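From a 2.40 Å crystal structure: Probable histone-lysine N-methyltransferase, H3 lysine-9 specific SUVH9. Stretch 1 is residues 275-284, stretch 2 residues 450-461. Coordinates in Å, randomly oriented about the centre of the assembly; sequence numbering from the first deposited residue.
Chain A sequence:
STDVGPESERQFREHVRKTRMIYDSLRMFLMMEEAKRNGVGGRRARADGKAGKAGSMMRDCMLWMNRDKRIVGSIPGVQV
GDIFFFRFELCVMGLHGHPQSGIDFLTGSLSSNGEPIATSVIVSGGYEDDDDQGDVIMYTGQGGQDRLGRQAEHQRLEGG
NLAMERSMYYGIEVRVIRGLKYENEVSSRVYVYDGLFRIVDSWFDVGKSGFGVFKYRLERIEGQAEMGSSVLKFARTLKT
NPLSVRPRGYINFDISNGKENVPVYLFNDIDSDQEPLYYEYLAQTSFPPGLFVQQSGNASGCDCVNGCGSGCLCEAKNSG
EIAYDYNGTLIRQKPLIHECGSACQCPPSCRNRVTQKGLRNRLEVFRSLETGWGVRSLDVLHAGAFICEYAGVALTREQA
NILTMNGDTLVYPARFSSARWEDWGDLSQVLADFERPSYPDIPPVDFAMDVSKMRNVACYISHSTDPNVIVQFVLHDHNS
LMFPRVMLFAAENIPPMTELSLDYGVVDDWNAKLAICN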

# COMPACT_ATOMS: atom_id res chain seq x y z
N GLU A 275 28.23 -2.46 -6.42
CA GLU A 275 28.57 -2.03 -5.05
C GLU A 275 27.86 -2.74 -3.88
O GLU A 275 28.51 -3.10 -2.90
CB GLU A 275 28.43 -0.51 -4.90
CG GLU A 275 28.55 -0.02 -3.45
CD GLU A 275 28.61 1.49 -3.32
OE1 GLU A 275 29.68 2.08 -3.58
OE2 GLU A 275 27.58 2.10 -2.94
N PRO A 276 26.52 -2.95 -3.97
CA PRO A 276 25.84 -3.58 -2.82
C PRO A 276 26.41 -4.93 -2.40
O PRO A 276 26.32 -5.29 -1.23
CB PRO A 276 24.40 -3.74 -3.32
CG PRO A 276 24.23 -2.64 -4.30
CD PRO A 276 25.55 -2.52 -5.00
N LEU A 277 26.99 -5.67 -3.35
CA LEU A 277 27.62 -6.95 -3.05
C LEU A 277 28.78 -6.81 -2.06
O LEU A 277 29.01 -7.69 -1.23
CB LEU A 277 28.14 -7.58 -4.35
CG LEU A 277 27.41 -8.81 -4.92
CD1 LEU A 277 25.94 -8.80 -4.57
CD2 LEU A 277 27.60 -8.88 -6.43
N TYR A 278 29.48 -5.69 -2.14
CA TYR A 278 30.69 -5.47 -1.36
C TYR A 278 30.48 -5.07 0.11
O TYR A 278 31.44 -4.99 0.87
CB TYR A 278 31.56 -4.45 -2.10
CG TYR A 278 31.88 -4.89 -3.51
CD1 TYR A 278 32.34 -6.17 -3.77
CD2 TYR A 278 31.71 -4.02 -4.58
CE1 TYR A 278 32.63 -6.58 -5.05
CE2 TYR A 278 32.01 -4.42 -5.87
CZ TYR A 278 32.46 -5.70 -6.09
OH TYR A 278 32.76 -6.12 -7.36
N TYR A 279 29.24 -4.81 0.50
CA TYR A 279 28.95 -4.64 1.92
C TYR A 279 28.75 -6.03 2.53
O TYR A 279 28.43 -6.98 1.81
CB TYR A 279 27.68 -3.82 2.15
CG TYR A 279 27.74 -2.41 1.61
CD1 TYR A 279 28.26 -1.37 2.38
CD2 TYR A 279 27.26 -2.10 0.35
CE1 TYR A 279 28.31 -0.08 1.90
CE2 TYR A 279 27.31 -0.82 -0.14
CZ TYR A 279 27.83 0.19 0.63
OH TYR A 279 27.88 1.48 0.14
N GLU A 280 28.94 -6.14 3.83
CA GLU A 280 28.53 -7.34 4.53
C GLU A 280 27.08 -7.15 4.94
O GLU A 280 26.76 -6.20 5.66
CB GLU A 280 29.40 -7.59 5.76
CG GLU A 280 28.89 -8.70 6.66
CD GLU A 280 29.75 -8.92 7.88
OE1 GLU A 280 30.99 -8.73 7.78
OE2 GLU A 280 29.20 -9.28 8.93
N TYR A 281 26.21 -8.03 4.47
CA TYR A 281 24.79 -7.91 4.78
C TYR A 281 24.53 -8.15 6.26
O TYR A 281 25.05 -9.10 6.84
CB TYR A 281 23.95 -8.85 3.92
CG TYR A 281 22.49 -8.48 3.92
CD1 TYR A 281 21.96 -7.68 2.92
CD2 TYR A 281 21.64 -8.90 4.94
CE1 TYR A 281 20.62 -7.32 2.92
CE2 TYR A 281 20.31 -8.55 4.96
CZ TYR A 281 19.81 -7.76 3.95
OH TYR A 281 18.48 -7.40 3.96
N LEU A 282 23.71 -7.29 6.85
CA LEU A 282 23.37 -7.38 8.26
C LEU A 282 21.87 -7.15 8.44
O LEU A 282 21.38 -6.04 8.25
CB LEU A 282 24.17 -6.35 9.05
CG LEU A 282 23.90 -6.30 10.56
CD1 LEU A 282 24.23 -7.64 11.21
CD2 LEU A 282 24.68 -5.16 11.20
N ALA A 283 21.16 -8.21 8.82
CA ALA A 283 19.70 -8.19 8.80
C ALA A 283 19.09 -7.40 9.95
O ALA A 283 17.98 -6.88 9.84
CB ALA A 283 19.14 -9.60 8.77
N GLN A 284 19.81 -7.32 11.06
CA GLN A 284 19.33 -6.58 12.23
C GLN A 284 20.43 -5.65 12.73
O GLN A 284 21.61 -5.99 12.66
CB GLN A 284 18.92 -7.55 13.34
CG GLN A 284 17.84 -8.54 12.95
CD GLN A 284 17.32 -9.32 14.14
OE1 GLN A 284 16.65 -8.76 15.01
NE2 GLN A 284 17.64 -10.61 14.19
N ASP A 450 26.39 3.68 11.61
CA ASP A 450 27.28 3.56 10.47
C ASP A 450 26.71 2.48 9.55
O ASP A 450 26.38 1.39 10.01
CB ASP A 450 28.69 3.19 10.93
CG ASP A 450 29.69 3.21 9.79
OD1 ASP A 450 30.51 4.15 9.73
OD2 ASP A 450 29.64 2.29 8.95
N VAL A 451 26.57 2.82 8.27
CA VAL A 451 26.09 1.87 7.28
C VAL A 451 27.05 1.77 6.10
O VAL A 451 26.65 1.44 4.98
CB VAL A 451 24.68 2.24 6.76
CG1 VAL A 451 23.65 2.09 7.86
CG2 VAL A 451 24.67 3.66 6.20
N SER A 452 28.32 2.05 6.35
CA SER A 452 29.33 2.05 5.29
C SER A 452 29.97 0.67 5.11
O SER A 452 30.66 0.43 4.12
CB SER A 452 30.41 3.08 5.60
OG SER A 452 31.12 2.74 6.78
N LYS A 453 29.75 -0.21 6.08
CA LYS A 453 30.38 -1.53 6.07
C LYS A 453 29.36 -2.64 6.16
O LYS A 453 29.37 -3.58 5.36
CB LYS A 453 31.38 -1.64 7.23
CG LYS A 453 32.56 -0.69 7.15
CD LYS A 453 33.48 -0.85 8.35
CE LYS A 453 34.72 0.02 8.22
NZ LYS A 453 35.49 -0.30 6.98
N MET A 454 28.47 -2.53 7.13
CA MET A 454 27.43 -3.52 7.35
C MET A 454 26.06 -2.85 7.30
O MET A 454 25.83 -1.84 7.97
CB MET A 454 27.65 -4.24 8.68
CG MET A 454 28.95 -5.04 8.71
SD MET A 454 29.66 -5.28 10.35
CE MET A 454 28.42 -6.34 11.10
N ARG A 455 25.16 -3.41 6.49
CA ARG A 455 23.86 -2.81 6.23
C ARG A 455 22.93 -3.84 5.61
O ARG A 455 23.37 -4.87 5.11
CB ARG A 455 24.02 -1.65 5.25
CG ARG A 455 24.85 -2.02 4.03
CD ARG A 455 24.55 -1.14 2.85
NE ARG A 455 25.00 0.24 3.04
CZ ARG A 455 24.58 1.26 2.30
NH1 ARG A 455 23.71 1.06 1.33
NH2 ARG A 455 25.04 2.48 2.53
N ASN A 456 21.63 -3.55 5.65
CA ASN A 456 20.62 -4.38 5.00
C ASN A 456 20.01 -3.66 3.80
O ASN A 456 20.48 -2.59 3.41
CB ASN A 456 19.51 -4.76 5.98
CG ASN A 456 18.61 -3.59 6.32
OD1 ASN A 456 19.04 -2.43 6.36
ND2 ASN A 456 17.34 -3.88 6.58
N VAL A 457 18.95 -4.24 3.24
CA VAL A 457 18.30 -3.71 2.05
C VAL A 457 17.84 -2.26 2.25
O VAL A 457 18.00 -1.42 1.36
CB VAL A 457 17.10 -4.61 1.62
CG1 VAL A 457 16.13 -4.83 2.78
CG2 VAL A 457 16.38 -4.03 0.41
N ALA A 458 17.31 -1.98 3.44
CA ALA A 458 16.72 -0.68 3.76
C ALA A 458 17.69 0.49 3.61
O ALA A 458 17.28 1.63 3.46
CB ALA A 458 16.14 -0.70 5.17
N CYS A 459 18.99 0.19 3.66
CA CYS A 459 20.00 1.24 3.59
C CYS A 459 20.22 1.72 2.16
O CYS A 459 20.94 2.69 1.93
CB CYS A 459 21.31 0.77 4.21
SG CYS A 459 21.18 0.45 5.99
N TYR A 460 19.58 1.05 1.21
CA TYR A 460 19.65 1.49 -0.18
C TYR A 460 18.42 2.34 -0.54
O TYR A 460 18.29 2.81 -1.68
CB TYR A 460 19.80 0.29 -1.12
CG TYR A 460 21.00 -0.58 -0.81
CD1 TYR A 460 22.25 -0.31 -1.34
CD2 TYR A 460 20.87 -1.69 0.03
CE1 TYR A 460 23.35 -1.11 -1.05
CE2 TYR A 460 21.97 -2.50 0.32
CZ TYR A 460 23.20 -2.20 -0.22
OH TYR A 460 24.28 -3.00 0.06
N ILE A 461 17.52 2.53 0.42
CA ILE A 461 16.33 3.35 0.20
C ILE A 461 16.72 4.81 -0.03
O ILE A 461 17.45 5.41 0.77
CB ILE A 461 15.34 3.24 1.37
CG1 ILE A 461 14.82 1.81 1.50
CG2 ILE A 461 14.17 4.21 1.17
CD1 ILE A 461 13.80 1.62 2.61

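The guanidinium of Arg455 lies flat on the ring of Tyr279, with centres 4.2 Å apart and planes at 17°, although the CA-to-CB bond of Arg455 points away from the first stretch. The side chain curls back, its CD 3.7 Å from the centroid of the Tyr279 ring, so that aliphatic and cationic portions both cover the aromatic face. Within its own stretch, Arg455 NE donates to Val451 O at 2.8 Å, which helps hold the guanidinium in this pose. Tyr460 also packs against Tyr279, directing its edge toward the ring face in an offset arrangement with planes at 78°; Pro276 CB adds an apolar contact to Tyr460 CE1 at 3.6 Å.

The backbones pair as a short parallel ladder. Glu280 N donates to Lys453 O (3.0 Å), Arg455 N donates weakly to Glu280 O (3.3 Å), and Leu282 N donates to Arg455 O (3.0 Å). Glu280 and Met454 project to the same face of the sheet, where Met454 CE lies 3.7 Å from Glu280 OE2 and 3.9 Å from Leu282 CD2. Tyr281 begins by pointing away, yet its ring comes back toward Asn456 and Val457 of the second stretch: Asn456 CA sits 3.9 Å from the Tyr281 ring centroid, over its face, and Val457 N donates to Tyr281 OH at 3.3 Å, tying the phenol to the 3-10 segment.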